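Local coordinates for protein carbon monoxide oxidation system transcription regulator CooA-1 (Carboxydothermus hydrogenoformans, PDB 2HKX) that senses carbon monoxide through a bound heme and, as a transcription regulator of the CRP family, probably binds DNA to control genes for carbon monoxide oxidation, at residues V59-E64 / H82-I87; E67-I72 / I174-G179; K36-T41 / F86-E91. The protein carries 2 engineered substitutions. All blocks are in the same frame, centred on the assembly; numbering follows the deposited sequence.

Contact 1. Residues V59-E64 / H82-I87; sequences VYLAYE and HTRAFI. With HEM (protoporphyrin IX containing Fe), chain C.
Tyr60 places CG between its own backbone N and carbonyl carbon (chi1 67°), and Phe86 swings CG away from its carbonyl carbon (chi1 -72°); together these torsions bring Phe86 CB against a face of the Tyr60 ring. The two belong to neighbouring antiparallel strands of the cyclic nucleotide-binding (cupin-like) beta fold, here adapted to heme. Phe86 CB sits over that face, 3.5 Å from the Tyr60 ring centroid, a CH-pi contact; Arg58 makes a cation-pi contact with the same ring. The two rings are near parallel (20°) but slid so far apart that they barely overlap. Behind them the residues form a hydrogen-bonded pair, with Phe86 N to Tyr60 O at 2.7 Å and Tyr60 N to Phe86 O at 2.9 Å. A leucine in place of Tyr60 would probably cost the Phe86 methylene its aromatic seat and Arg58 its cation-pi partner. On the opposite face of the sheet, Val59 CG1 meets Ala85 CB at 3.7 Å, and Leu61 CD1 bridges Ala85 CB and Arg84 CG. Beyond the pairing, a water joins Ala62 N to Arg84 O where the strands part. On the N-terminal side of the strand, residues 82-84 reach the heme: Arg84 NH2 makes a weak hydrogen bond to propionate O1A, and Arg84 NH1 a weak one to Thr130 of the second subunit. The iron is held axially by His82 NE2 at 2.4 Å.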
loop_
_atom_site.group_PDB
_atom_site.type_symbol
_atom_site.label_atom_id
_atom_site.label_comp_id
_atom_site.label_asym_id
_atom_site.label_seq_id
_atom_site.Cartn_x
_atom_site.Cartn_y
_atom_site.Cartn_z
ATOM N N VAL A 59 11.003 -2.044 3.915
ATOM C CA VAL A 59 10.295 -3.301 3.702
ATOM C C VAL A 59 10.679 -3.685 2.313
ATOM O O VAL A 59 10.576 -2.876 1.391
ATOM C CB VAL A 59 8.755 -3.130 3.830
ATOM C CG1 VAL A 59 8.035 -4.434 3.490
ATOM C CG2 VAL A 59 8.390 -2.599 5.235
ATOM N N TYR A 60 11.196 -4.897 2.153
ATOM C CA TYR A 60 11.693 -5.259 0.856
ATOM C C TYR A 60 11.574 -6.730 0.583
ATOM O O TYR A 60 11.546 -7.561 1.488
ATOM C CB TYR A 60 13.128 -4.751 0.638
ATOM C CG TYR A 60 14.185 -5.412 1.530
ATOM C CD1 TYR A 60 14.422 -4.937 2.800
ATOM C CD2 TYR A 60 14.963 -6.463 1.068
ATOM C CE1 TYR A 60 15.379 -5.493 3.611
ATOM C CE2 TYR A 60 15.932 -7.049 1.879
ATOM C CZ TYR A 60 16.122 -6.555 3.165
ATOM O OH TYR A 60 17.078 -7.073 4.022
ATOM N N LEU A 61 11.540 -7.037 -0.700
ATOM C CA LEU A 61 11.589 -8.404 -1.181
ATOM C C LEU A 61 13.044 -8.714 -1.521
ATOM O O LEU A 61 13.745 -7.796 -1.953
ATOM C CB LEU A 61 10.777 -8.411 -2.455
ATOM C CG LEU A 61 9.287 -8.707 -2.398
ATOM C CD1 LEU A 61 8.601 -8.719 -1.025
ATOM C CD2 LEU A 61 8.513 -8.013 -3.489
ATOM N N ALA A 62 13.481 -9.987 -1.366
ATOM C CA ALA A 62 14.820 -10.440 -1.744
ATOM C C ALA A 62 14.792 -11.803 -2.451
ATOM O O ALA A 62 13.968 -12.674 -2.155
ATOM C CB ALA A 62 15.744 -10.521 -0.534
ATOM N N TYR A 63 15.715 -11.986 -3.384
ATOM C CA TYR A 63 15.770 -13.195 -4.173
ATOM C C TYR A 63 17.185 -13.272 -4.690
ATOM O O TYR A 63 17.620 -12.387 -5.436
ATOM C CB TYR A 63 14.764 -13.116 -5.323
ATOM C CG TYR A 63 14.937 -14.183 -6.370
ATOM C CD1 TYR A 63 15.649 -13.920 -7.535
ATOM C CD2 TYR A 63 14.376 -15.440 -6.201
ATOM C CE1 TYR A 63 15.823 -14.900 -8.507
ATOM C CE2 TYR A 63 14.534 -16.428 -7.159
ATOM C CZ TYR A 63 15.259 -16.156 -8.309
ATOM O OH TYR A 63 15.442 -17.150 -9.264
ATOM N N GLU A 64 17.894 -14.324 -4.279
ATOM C CA GLU A 64 19.319 -14.459 -4.520
ATOM C C GLU A 64 20.059 -13.226 -4.047
ATOM O O GLU A 64 20.023 -12.889 -2.869
ATOM C CB GLU A 64 19.588 -14.762 -5.995
ATOM C CG GLU A 64 18.944 -16.070 -6.405
ATOM C CD GLU A 64 19.221 -16.440 -7.832
ATOM O OE1 GLU A 64 18.956 -17.615 -8.194
ATOM O OE2 GLU A 64 19.704 -15.563 -8.587
ATOM N N HIS A 82 3.571 -10.961 9.111
ATOM C CA HIS A 82 3.139 -12.128 8.347
ATOM C C HIS A 82 3.222 -11.876 6.859
ATOM O O HIS A 82 2.322 -12.234 6.103
ATOM C CB HIS A 82 1.733 -12.554 8.733
ATOM C CG HIS A 82 0.799 -11.408 8.825
ATOM N ND1 HIS A 82 0.541 -10.754 10.011
ATOM C CD2 HIS A 82 0.118 -10.744 7.869
ATOM C CE1 HIS A 82 -0.302 -9.765 9.786
ATOM N NE2 HIS A 82 -0.564 -9.730 8.491
ATOM N N THR A 83 4.339 -11.282 6.453
ATOM C CA THR A 83 4.570 -10.946 5.077
ATOM C C THR A 83 5.842 -11.662 4.605
ATOM O O THR A 83 6.720 -11.956 5.415
ATOM C CB THR A 83 4.643 -9.397 4.961
ATOM O OG1 THR A 83 3.606 -8.930 4.103
ATOM C CG2 THR A 83 5.982 -8.902 4.515
ATOM N N ARG A 84 5.927 -11.950 3.308
ATOM C CA ARG A 84 7.143 -12.523 2.675
ATOM C C ARG A 84 8.313 -11.553 2.584
ATOM O O ARG A 84 9.352 -11.850 1.962
ATOM C CB ARG A 84 6.820 -12.977 1.256
ATOM C CG ARG A 84 6.847 -11.834 0.217
ATOM C CD ARG A 84 6.252 -12.280 -1.106
ATOM N NE ARG A 84 4.805 -12.247 -0.942
ATOM C CZ ARG A 84 3.923 -13.043 -1.536
ATOM N NH1 ARG A 84 4.315 -13.992 -2.384
ATOM N NH2 ARG A 84 2.648 -12.854 -1.273
ATOM N N ALA A 85 8.174 -10.390 3.181
ATOM C CA ALA A 85 9.179 -9.360 3.003
ATOM C C ALA A 85 10.171 -9.305 4.147
ATOM O O ALA A 85 9.847 -9.643 5.287
ATOM C CB ALA A 85 8.525 -8.039 2.836
ATOM N N PHE A 86 11.393 -8.892 3.821
ATOM C CA PHE A 86 12.366 -8.549 4.827
ATOM C C PHE A 86 12.076 -7.163 5.362
ATOM O O PHE A 86 11.467 -6.349 4.682
ATOM C CB PHE A 86 13.773 -8.622 4.257
ATOM C CG PHE A 86 14.239 -10.021 4.006
ATOM C CD1 PHE A 86 13.852 -10.705 2.853
ATOM C CD2 PHE A 86 15.043 -10.667 4.939
ATOM C CE1 PHE A 86 14.275 -12.008 2.631
ATOM C CE2 PHE A 86 15.475 -11.987 4.723
ATOM C CZ PHE A 86 15.085 -12.655 3.574
ATOM N N ILE A 87 12.497 -6.921 6.598
ATOM C CA ILE A 87 12.296 -5.628 7.268
ATOM C C ILE A 87 13.608 -5.284 7.967
ATOM O O ILE A 87 14.050 -6.005 8.847
ATOM C CB ILE A 87 11.094 -5.653 8.276
ATOM C CG1 ILE A 87 9.819 -6.160 7.578
ATOM C CG2 ILE A 87 10.878 -4.253 8.883
ATOM C CD1 ILE A 87 8.634 -6.388 8.453
HETATM C CHA HEM C . -1.023 -10.244 4.684
HETATM C CHB HEM C . -0.058 -5.643 5.810
HETATM C CHC HEM C . -2.284 -6.148 10.137
HETATM C CHD HEM C . -4.032 -10.370 8.604
HETATM C C1A HEM C . -0.507 -8.973 4.584
HETATM C C2A HEM C . 0.327 -8.435 3.531
HETATM C C3A HEM C . 0.578 -7.165 3.836
HETATM C C4A HEM C . -0.065 -6.848 5.108
HETATM C CMA HEM C . 1.428 -6.180 3.003
HETATM C CAA HEM C . 0.836 -9.210 2.281
HETATM C CBA HEM C . 1.201 -10.656 2.675
HETATM C CGA HEM C . 2.454 -11.240 2.036
HETATM O O1A HEM C . 2.320 -12.142 1.189
HETATM O O2A HEM C . 3.598 -10.842 2.372
HETATM C C1B HEM C . -0.580 -5.374 7.074
HETATM C C2B HEM C . -0.547 -4.090 7.754
HETATM C C3B HEM C . -1.158 -4.235 8.946
HETATM C C4B HEM C . -1.605 -5.608 9.066
HETATM C CMB HEM C . 0.101 -2.799 7.194
HETATM C CAB HEM C . -1.367 -3.151 10.028
HETATM C CBB HEM C . -1.862 -1.933 9.720
HETATM C C1C HEM C . -3.006 -7.315 10.112
HETATM C C2C HEM C . -3.963 -7.785 11.106
HETATM C C3C HEM C . -4.451 -8.955 10.688
HETATM C C4C HEM C . -3.813 -9.261 9.402
HETATM C CMC HEM C . -4.362 -7.077 12.414
HETATM C CAC HEM C . -5.506 -9.807 11.443
HETATM C CBC HEM C . -5.295 -11.122 11.688
HETATM C C1D HEM C . -3.340 -10.711 7.448
HETATM C C2D HEM C . -3.514 -12.004 6.817
HETATM C C3D HEM C . -2.575 -12.014 5.588
HETATM C C4D HEM C . -1.955 -10.682 5.605
HETATM C CMD HEM C . -4.453 -13.117 7.337
HETATM C CAD HEM C . -2.390 -13.186 4.566
HETATM C CBD HEM C . -1.689 -14.460 5.121
HETATM C CGD HEM C . -2.538 -15.737 5.333
HETATM O O1D HEM C . -2.665 -16.616 4.425
HETATM O O2D HEM C . -3.101 -15.925 6.449
HETATM N NA HEM C . -0.693 -7.984 5.519
HETATM N NB HEM C . -1.231 -6.265 7.921
HETATM N NC HEM C . -2.952 -8.230 9.083
HETATM N ND HEM C . -2.416 -9.940 6.720
HETATM FE FE HEM C . -1.756 -8.066 7.321
HETATM O O HOH W 1 11.310 -11.741 0.092
#

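Contact 2. Residues E67-I72 / I174-G179; sequences EFTLAI and IALMLG
Thr69 and Met177 cross obliquely, the threonine CB 3.8 Å from Met177 CG, while farther out Met177 meets Ile72 at about a right angle. Here a strand of the cyclic nucleotide-binding beta fold receives the end of helix 171-178 from the Crp-like helix-turn-helix domain, the two short axes passing 5.8 Å apart at 84°. Met177 is extended beyond CG (chi2 -178°, chi3 -180°), a reach that carries its methyl along Thr69 to Ile72, where CE lies tightly against CG1. Leu176 leans the other way, its CD2 resting 3.4 Å from Glu67 O and its CB beside Thr69 OG1. That hydroxyl and Glu67 OE2 are both engaged by Arg58 of the adjacent strand, in a hydrogen bond and a salt bridge respectively. One backbone bond joins strand to helix: Thr69 N donates to Leu176 O at 3.0 Å, approaching from above the carbonyl plane. The same oxygen receives a CA-H contact from Phe68. Gln4 reaches both segments, hydrogen-bonding Thr69 O and Met177 O. Val136 of the second subunit packs against Phe68. Gly179, the first residue to leave helical geometry, has positive phi and brings its CA to the edge of the Phe68 ring, in the ring plane. Next to this edge contact, Phe68 CE1 lies 3.2 Å from Met177 O, in an oblique approach.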
loop_
_atom_site.group_PDB
_atom_site.type_symbol
_atom_site.label_atom_id
_atom_site.label_comp_id
_atom_site.label_asym_id
_atom_site.label_seq_id
_atom_site.Cartn_x
_atom_site.Cartn_y
_atom_site.Cartn_z
ATOM N N GLU A 67 17.316 -7.354 -4.551
ATOM C CA GLU A 67 16.306 -6.801 -3.658
ATOM C C GLU A 67 15.429 -5.791 -4.386
ATOM O O GLU A 67 15.859 -5.151 -5.343
ATOM C CB GLU A 67 16.957 -6.097 -2.462
ATOM C CG GLU A 67 17.895 -6.990 -1.643
ATOM C CD GLU A 67 18.488 -6.261 -0.466
ATOM O OE1 GLU A 67 19.207 -6.901 0.360
ATOM O OE2 GLU A 67 18.203 -5.046 -0.361
ATOM N N PHE A 68 14.214 -5.608 -3.870
ATOM C CA PHE A 68 13.312 -4.592 -4.369
ATOM C C PHE A 68 12.625 -3.971 -3.153
ATOM O O PHE A 68 12.004 -4.669 -2.376
ATOM C CB PHE A 68 12.305 -5.210 -5.361
ATOM C CG PHE A 68 11.317 -4.229 -5.889
ATOM C CD1 PHE A 68 11.632 -3.418 -6.986
ATOM C CD2 PHE A 68 10.058 -4.113 -5.301
ATOM C CE1 PHE A 68 10.744 -2.509 -7.469
ATOM C CE2 PHE A 68 9.141 -3.179 -5.790
ATOM C CZ PHE A 68 9.483 -2.380 -6.862
ATOM N N THR A 69 12.792 -2.671 -2.968
ATOM C CA THR A 69 12.193 -1.998 -1.859
ATOM C C THR A 69 10.709 -1.696 -2.134
ATOM O O THR A 69 10.377 -1.062 -3.120
ATOM C CB THR A 69 12.969 -0.701 -1.526
ATOM O OG1 THR A 69 14.329 -1.041 -1.210
ATOM C CG2 THR A 69 12.313 0.065 -0.323
ATOM N N LEU A 70 9.842 -2.155 -1.247
ATOM C CA LEU A 70 8.391 -1.914 -1.375
ATOM C C LEU A 70 8.009 -0.607 -0.712
ATOM O O LEU A 70 7.195 0.155 -1.231
ATOM C CB LEU A 70 7.574 -3.051 -0.727
ATOM C CG LEU A 70 7.765 -4.441 -1.350
ATOM C CD1 LEU A 70 7.308 -5.531 -0.415
ATOM C CD2 LEU A 70 7.070 -4.563 -2.702
ATOM N N ALA A 71 8.560 -0.371 0.462
ATOM C CA ALA A 71 8.166 0.780 1.253
ATOM C C ALA A 71 9.250 1.158 2.256
ATOM O O ALA A 71 10.092 0.336 2.605
ATOM C CB ALA A 71 6.845 0.506 1.974
ATOM N N ILE A 72 9.228 2.419 2.667
ATOM C CA ILE A 72 9.989 2.898 3.815
ATOM C C ILE A 72 8.978 3.286 4.899
ATOM O O ILE A 72 8.009 3.985 4.621
ATOM C CB ILE A 72 10.875 4.110 3.465
ATOM C CG1 ILE A 72 11.868 3.775 2.333
ATOM C CG2 ILE A 72 11.633 4.594 4.684
ATOM C CD1 ILE A 72 12.522 2.393 2.486
ATOM N N ILE A 174 17.234 4.604 -4.528
ATOM C CA ILE A 174 16.262 4.857 -5.582
ATOM C C ILE A 174 16.176 3.666 -6.530
ATOM O O ILE A 174 15.087 3.184 -6.794
ATOM C CB ILE A 174 16.568 6.155 -6.381
ATOM C CG1 ILE A 174 16.653 7.383 -5.461
ATOM C CG2 ILE A 174 15.527 6.401 -7.475
ATOM C CD1 ILE A 174 15.510 7.491 -4.535
ATOM N N ALA A 175 17.305 3.189 -7.037
ATOM C CA ALA A 175 17.320 2.061 -7.960
ATOM C C ALA A 175 16.579 0.835 -7.424
ATOM O O ALA A 175 15.807 0.219 -8.149
ATOM C CB ALA A 175 18.782 1.693 -8.324
ATOM N N LEU A 176 16.782 0.501 -6.148
ATOM C CA LEU A 176 16.057 -0.599 -5.516
ATOM C C LEU A 176 14.534 -0.430 -5.461
ATOM O O LEU A 176 13.816 -1.414 -5.471
ATOM C CB LEU A 176 16.622 -0.912 -4.128
ATOM C CG LEU A 176 18.059 -1.437 -4.027
ATOM C CD1 LEU A 176 18.485 -1.552 -2.586
ATOM C CD2 LEU A 176 18.257 -2.777 -4.740
ATOM N N MET A 177 14.053 0.813 -5.434
ATOM C CA MET A 177 12.614 1.103 -5.422
ATOM C C MET A 177 11.958 1.011 -6.828
ATOM O O MET A 177 10.761 0.655 -6.971
ATOM C CB MET A 177 12.369 2.492 -4.848
ATOM C CG MET A 177 12.543 2.577 -3.357
ATOM S SD MET A 177 12.184 4.241 -2.788
ATOM C CE MET A 177 12.473 4.011 -1.066
ATOM N N LEU A 178 12.776 1.302 -7.837
ATOM C CA LEU A 178 12.366 1.301 -9.244
ATOM C C LEU A 178 12.614 0.003 -9.996
ATOM O O LEU A 178 12.071 -0.206 -11.077
ATOM C CB LEU A 178 13.062 2.451 -9.993
ATOM C CG LEU A 178 12.848 3.862 -9.410
ATOM C CD1 LEU A 178 13.492 4.896 -10.302
ATOM C CD2 LEU A 178 11.351 4.206 -9.121
ATOM N N GLY A 179 13.463 -0.848 -9.440
ATOM C CA GLY A 179 13.793 -2.140 -10.025
ATOM C C GLY A 179 14.828 -2.044 -11.123
ATOM O O GLY A 179 14.770 -2.805 -12.097
#

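Contact 3. Residues K36-T41 / F86-E91; sequences KAILYT and FIQAME
Ile87 and Tyr40 form a hydrogen-bonded pair between antiparallel strands, disturbed by a classic beta bulge: two residues, Leu39 and Tyr40, stand opposite the single Ile87. The isoleucine CB lies 4.1 Å from both Tyr40 N and Tyr40 O. There the side chain divides: CG2, anti to the backbone N, meets Leu39 CD2 at 4.2 Å, whereas CG1 (chi1 -53°) leads through an extended chi2 to CD1. That terminal methyl reaches Tyr40 CB at 4.1 Å and lies obliquely by the ring. The bulge shows in the backbone too, since Ile87 O takes two donors, Leu39 N at 2.7 Å and Tyr40 N at 3.3 Å, the latter in the carbonyl plane on a lone pair; in return, Ile87 N donates to Tyr40 O. Farther along, Ala89 N donates a hydrogen bond to Ala37 O at 2.8 Å, and Leu39 CD1 rests on Ala89 CB. The Thr41 and Phe86 side chains lie side by side, pointing the same way, with Thr41 OG1 3.6 Å from Phe86 CE2. Strand 38-40 forms the outer edge of its sheet within the chain, with 86-89 between it and 56-63, while Leu39 and Tyr40 pack across onto Tyr33 of strand 29-33 and Ile95 of strand 93-99, in the facing sheet.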
loop_
_atom_site.group_PDB
_atom_site.type_symbol
_atom_site.label_atom_id
_atom_site.label_comp_id
_atom_site.label_asym_id
_atom_site.label_seq_id
_atom_site.Cartn_x
_atom_site.Cartn_y
_atom_site.Cartn_z
ATOM N N LYS A 36 20.992 -1.074 9.858
ATOM C CA LYS A 36 21.260 -2.255 9.023
ATOM C C LYS A 36 20.821 -3.595 9.645
ATOM O O LYS A 36 20.881 -4.634 8.992
ATOM C CB LYS A 36 22.710 -2.281 8.516
ATOM C CG LYS A 36 23.027 -1.166 7.511
ATOM C CD LYS A 36 22.410 -1.470 6.124
ATOM C CE LYS A 36 22.355 -0.245 5.206
ATOM N NZ LYS A 36 21.004 0.434 5.212
ATOM N N ALA A 37 20.347 -3.562 10.888
ATOM C CA ALA A 37 19.818 -4.763 11.524
ATOM C C ALA A 37 18.487 -5.188 10.899
ATOM O O ALA A 37 17.620 -4.358 10.620
ATOM C CB ALA A 37 19.667 -4.571 13.016
ATOM N N ILE A 38 18.356 -6.485 10.668
ATOM C CA ILE A 38 17.125 -7.064 10.191
ATOM C C ILE A 38 16.155 -7.224 11.367
ATOM O O ILE A 38 16.403 -8.007 12.276
ATOM C CB ILE A 38 17.382 -8.466 9.585
ATOM C CG1 ILE A 38 18.618 -8.472 8.674
ATOM C CG2 ILE A 38 16.140 -8.978 8.877
ATOM C CD1 ILE A 38 18.516 -7.641 7.412
ATOM N N LEU A 39 15.043 -6.497 11.349
ATOM C CA LEU A 39 14.012 -6.661 12.391
ATOM C C LEU A 39 13.304 -7.980 12.192
ATOM O O LEU A 39 13.141 -8.742 13.129
ATOM C CB LEU A 39 12.961 -5.550 12.325
ATOM C CG LEU A 39 13.321 -4.151 12.816
ATOM C CD1 LEU A 39 14.451 -3.512 11.997
ATOM C CD2 LEU A 39 12.066 -3.289 12.810
ATOM N N TYR A 40 12.890 -8.245 10.956
ATOM C CA TYR A 40 12.118 -9.442 10.644
ATOM C C TYR A 40 12.473 -10.020 9.295
ATOM O O TYR A 40 12.872 -9.317 8.370
ATOM C CB TYR A 40 10.588 -9.201 10.752
ATOM C CG TYR A 40 10.167 -8.686 12.112
ATOM C CD1 TYR A 40 9.873 -7.336 12.301
ATOM C CD2 TYR A 40 10.116 -9.531 13.220
ATOM C CE1 TYR A 40 9.525 -6.840 13.546
ATOM C CE2 TYR A 40 9.757 -9.042 14.481
ATOM C CZ TYR A 40 9.460 -7.690 14.626
ATOM O OH TYR A 40 9.115 -7.185 15.853
ATOM N N THR A 41 12.280 -11.327 9.226
ATOM C CA THR A 41 12.570 -12.165 8.093
ATOM C C THR A 41 11.206 -12.622 7.531
ATOM O O THR A 41 10.187 -12.489 8.210
ATOM C CB THR A 41 13.428 -13.343 8.614
ATOM O OG1 THR A 41 14.343 -13.781 7.609
ATOM C CG2 THR A 41 12.569 -14.502 9.098
ATOM N N PHE A 86 11.393 -8.892 3.821
ATOM C CA PHE A 86 12.366 -8.549 4.827
ATOM C C PHE A 86 12.076 -7.163 5.362
ATOM O O PHE A 86 11.467 -6.349 4.682
ATOM C CB PHE A 86 13.773 -8.622 4.257
ATOM C CG PHE A 86 14.239 -10.021 4.006
ATOM C CD1 PHE A 86 13.852 -10.705 2.853
ATOM C CD2 PHE A 86 15.043 -10.667 4.939
ATOM C CE1 PHE A 86 14.275 -12.008 2.631
ATOM C CE2 PHE A 86 15.475 -11.987 4.723
ATOM C CZ PHE A 86 15.085 -12.655 3.574
ATOM N N ILE A 87 12.497 -6.921 6.598
ATOM C CA ILE A 87 12.296 -5.628 7.268
ATOM C C ILE A 87 13.608 -5.284 7.967
ATOM O O ILE A 87 14.050 -6.005 8.847
ATOM C CB ILE A 87 11.094 -5.653 8.276
ATOM C CG1 ILE A 87 9.819 -6.160 7.578
ATOM C CG2 ILE A 87 10.878 -4.253 8.883
ATOM C CD1 ILE A 87 8.634 -6.388 8.453
ATOM N N GLN A 88 14.226 -4.185 7.536
ATOM C CA GLN A 88 15.548 -3.802 7.968
ATOM C C GLN A 88 15.542 -2.359 8.479
ATOM O O GLN A 88 14.868 -1.473 7.917
ATOM C CB GLN A 88 16.549 -3.960 6.793
ATOM C CG GLN A 88 17.960 -3.396 7.007
ATOM C CD GLN A 88 18.932 -3.677 5.859
ATOM O OE1 GLN A 88 19.973 -4.322 6.057
ATOM N NE2 GLN A 88 18.630 -3.161 4.671
ATOM N N ALA A 89 16.309 -2.138 9.540
ATOM C CA ALA A 89 16.622 -0.802 10.030
ATOM C C ALA A 89 17.500 -0.074 9.022
ATOM O O ALA A 89 18.552 -0.577 8.615
ATOM C CB ALA A 89 17.325 -0.884 11.401
ATOM N N MET A 90 17.059 1.114 8.631
ATOM C CA MET A 90 17.828 1.964 7.737
ATOM C C MET A 90 18.673 2.873 8.594
ATOM O O MET A 90 19.603 3.534 8.106
ATOM C CB MET A 90 16.900 2.806 6.871
ATOM C CG MET A 90 16.172 2.012 5.825
ATOM S SD MET A 90 15.162 3.082 4.798
ATOM C CE MET A 90 16.427 3.699 3.674
ATOM N N GLU A 91 18.311 2.895 9.880
ATOM C CA GLU A 91 18.994 3.631 10.928
ATOM C C GLU A 91 18.532 3.099 12.286
ATOM O O GLU A 91 17.571 2.305 12.365
ATOM C CB GLU A 91 18.672 5.117 10.822
ATOM C CG GLU A 91 17.185 5.433 10.898
ATOM C CD GLU A 91 16.866 6.819 10.387
ATOM O OE1 GLU A 91 17.572 7.292 9.464
ATOM O OE2 GLU A 91 15.906 7.430 10.908
#

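Overall arrangement
From the N terminus, segment 36-41 comes first and waits until 86-91 to close contact 3, a loop spanning 44 residues. Contact 1 begins inside that span, at 59-64, closes a loop of 17 residues at 82-87, and ends on the same strand as contact 3, sharing Phe86 and Ile87 with it. Segment 67-72 leaves from inside both loops, but its partner 174-179 comes only after 101 further residues, so contact 2 crosses the other two. In space, strands 38-40, 86-89, 56-63 and 66-74 lie in that order across one sheet, and contact 2 joins its last strand to the helix-turn-helix domain. Contacts 1 and 2 also touch the second subunit.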